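Local coordinates for protein fusolin (Unidentified entomopoxvirus, PDB 4OW5) that probably binds chitin and attacks it oxidatively as a lytic polysaccharide mono-oxygenase, enhances entomopoxvirus virulence and crystallises in vivo into viral spindles, at residues A[153-158]-A[167-172]. Residues are numbered along the deposited sequence; the frame is centred on the assembly and turned at random.
With EDO (1,2-ethanediol), chain B.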
loop_
_atom_site.group_PDB
_atom_site.type_symbol
_atom_site.label_atom_id
_atom_site.label_comp_id
_atom_site.label_asym_id
_atom_site.label_seq_id
_atom_site.Cartn_x
_atom_site.Cartn_y
_atom_site.Cartn_z
ATOM N N ILE A 153 0.132 -18.530 -3.382
ATOM C CA ILE A 153 0.213 -17.112 -3.043
ATOM C C ILE A 153 1.596 -16.614 -3.462
ATOM O O ILE A 153 2.606 -17.323 -3.282
ATOM C CB ILE A 153 -0.086 -16.784 -1.553
ATOM C CG1 ILE A 153 -0.114 -15.251 -1.346
ATOM C CG2 ILE A 153 0.957 -17.419 -0.601
ATOM C CD1 ILE A 153 -0.629 -14.820 -0.028
ATOM N N THR A 154 1.644 -15.412 -4.014
ATOM C CA THR A 154 2.923 -14.830 -4.381
ATOM C C THR A 154 3.809 -14.578 -3.126
ATOM O O THR A 154 3.310 -14.305 -2.032
ATOM C CB THR A 154 2.780 -13.553 -5.188
ATOM O OG1 THR A 154 1.792 -12.721 -4.579
ATOM C CG2 THR A 154 2.462 -13.822 -6.660
ATOM N N VAL A 155 5.106 -14.697 -3.329
ATOM C CA VAL A 155 6.133 -14.442 -2.305
ATOM C C VAL A 155 6.040 -12.968 -1.890
ATOM O O VAL A 155 5.623 -12.145 -2.703
ATOM C CB VAL A 155 7.572 -14.812 -2.740
ATOM C CG1 VAL A 155 7.714 -16.312 -3.020
ATOM C CG2 VAL A 155 8.052 -13.981 -3.933
ATOM N N PRO A 156 6.504 -12.588 -0.685
ATOM C CA PRO A 156 6.395 -11.170 -0.287
ATOM C C PRO A 156 7.112 -10.153 -1.185
ATOM O O PRO A 156 6.653 -9.029 -1.262
ATOM C CB PRO A 156 6.969 -11.151 1.130
ATOM C CG PRO A 156 6.878 -12.578 1.603
ATOM C CD PRO A 156 7.032 -13.430 0.409
ATOM N N SER A 157 8.162 -10.525 -1.901
ATOM C CA SER A 157 8.857 -9.558 -2.768
ATOM C C SER A 157 8.150 -9.296 -4.120
ATOM O O SER A 157 8.660 -8.503 -4.912
ATOM C CB SER A 157 10.283 -10.004 -3.042
ATOM O OG SER A 157 10.308 -11.114 -3.921
ATOM N N PHE A 158 7.035 -10.002 -4.420
ATOM C CA PHE A 158 6.313 -9.818 -5.673
ATOM C C PHE A 158 5.745 -8.405 -5.757
ATOM O O PHE A 158 5.103 -7.912 -4.827
ATOM C CB PHE A 158 5.181 -10.860 -5.799
ATOM C CG PHE A 158 4.249 -10.671 -6.973
ATOM C CD1 PHE A 158 4.635 -11.047 -8.251
ATOM C CD2 PHE A 158 3.023 -10.042 -6.813
ATOM C CE1 PHE A 158 3.810 -10.797 -9.350
ATOM C CE2 PHE A 158 2.182 -9.832 -7.903
ATOM C CZ PHE A 158 2.589 -10.201 -9.166
ATOM N N TRP A 167 6.475 -19.362 -11.443
ATOM C CA TRP A 167 6.419 -20.447 -10.462
ATOM C C TRP A 167 7.440 -20.203 -9.324
ATOM O O TRP A 167 7.118 -20.486 -8.165
ATOM C CB TRP A 167 6.597 -21.828 -11.110
ATOM C CG TRP A 167 5.452 -22.259 -11.960
ATOM C CD1 TRP A 167 5.399 -22.296 -13.323
ATOM C CD2 TRP A 167 4.180 -22.735 -11.497
ATOM N NE1 TRP A 167 4.177 -22.773 -13.734
ATOM C CE2 TRP A 167 3.398 -23.018 -12.636
ATOM C CE3 TRP A 167 3.579 -22.811 -10.245
ATOM C CZ2 TRP A 167 2.098 -23.512 -12.545
ATOM C CZ3 TRP A 167 2.285 -23.304 -10.156
ATOM C CH2 TRP A 167 1.580 -23.694 -11.293
ATOM N N GLN A 168 8.587 -19.542 -9.610
ATOM C CA GLN A 168 9.590 -19.257 -8.575
ATOM C C GLN A 168 9.103 -18.194 -7.584
ATOM O O GLN A 168 9.689 -18.078 -6.520
ATOM C CB GLN A 168 10.945 -18.861 -9.189
ATOM C CG GLN A 168 11.591 -20.015 -9.946
ATOM C CD GLN A 168 11.373 -19.882 -11.446
ATOM O OE1 GLN A 168 10.334 -19.396 -11.920
ATOM N NE2 GLN A 168 12.350 -20.291 -12.232
ATOM N N GLN A 169 8.040 -17.427 -7.903
ATOM C CA GLN A 169 7.457 -16.454 -6.982
ATOM C C GLN A 169 6.177 -16.931 -6.302
ATOM O O GLN A 169 5.562 -16.119 -5.623
ATOM C CB GLN A 169 7.114 -15.157 -7.727
ATOM C CG GLN A 169 8.350 -14.437 -8.218
ATOM C CD GLN A 169 7.911 -13.274 -9.069
ATOM O OE1 GLN A 169 7.365 -13.460 -10.181
ATOM N NE2 GLN A 169 8.028 -12.079 -8.518
ATOM N N LEU A 170 5.792 -18.208 -6.457
ATOM C CA LEU A 170 4.578 -18.794 -5.903
ATOM C C LEU A 170 4.866 -19.827 -4.796
ATOM O O LEU A 170 5.716 -20.679 -4.954
ATOM C CB LEU A 170 3.778 -19.488 -7.036
ATOM C CG LEU A 170 3.090 -18.544 -8.010
ATOM C CD1 LEU A 170 2.496 -19.321 -9.161
ATOM C CD2 LEU A 170 2.109 -17.630 -7.304
ATOM N N ILE A 171 4.102 -19.758 -3.705
ATOM C CA ILE A 171 4.153 -20.650 -2.555
ATOM C C ILE A 171 2.837 -21.410 -2.481
ATOM O O ILE A 171 1.782 -20.765 -2.395
ATOM C CB ILE A 171 4.349 -19.840 -1.231
ATOM C CG1 ILE A 171 5.685 -19.033 -1.229
ATOM C CG2 ILE A 171 4.294 -20.792 -0.011
ATOM C CD1 ILE A 171 5.660 -17.908 -0.260
ATOM N N ASN A 172 2.887 -22.750 -2.459
ATOM C CA ASN A 172 1.671 -23.547 -2.343
ATOM C C ASN A 172 1.080 -23.423 -0.928
ATOM O O ASN A 172 1.790 -23.626 0.057
ATOM C CB ASN A 172 1.943 -25.005 -2.670
ATOM C CG ASN A 172 0.672 -25.798 -2.716
ATOM O OD1 ASN A 172 0.299 -26.438 -1.743
ATOM N ND2 ASN A 172 -0.165 -25.557 -3.716
HETATM C C1 EDO B . 0.158 -27.204 1.415
HETATM O O1 EDO B . 1.384 -26.624 1.034
HETATM C C2 EDO B . -0.067 -28.540 0.690
HETATM O O2 EDO B . 1.166 -29.189 0.453
#
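Gln169 meets Val155 where two antiparallel strands of the fibronectin type III-like core run out into a loop, a strand pair held at its end by backbone bonds. Gln169 O, on the last residue of the 3-10 segment 167-169, accepts Val155 N at 2.7 Å and also takes a CA-H...O contact from Thr154 CA at 3.2 Å. Val155 spreads both methyls round this oxygen, its CG1 coming within 3.4 Å of Gln169 O. The Gln169 side chain extends beyond CG, and its terminal amide group reaches the edge of the Phe158 ring, the two planes 60° apart.

Leu170 pairs with Thr154 without hydrogen bonds; its CD2 meets Thr154 CG2 at 3.9 Å, and that methyl in turn lies over one face of the Phe158 ring, toward the rim. Thr154 OG1 is hydrogen-bonded to Val210 N of strand 209-217, which pairs with strand 147-154.

Ile171 exchanges two 2.9 Å bonds with Ile153, N to O each way. Its chi1 of -61° sets CG1 anti to the carbonyl carbon, 3.8 Å from Val155 CG1, which CD1 also touches. Three neutral backbone bonds thus join the segments, with Thr154 and Leu170 packing on one face, Ile153 and Ile171 on the other, and no charged pair between them.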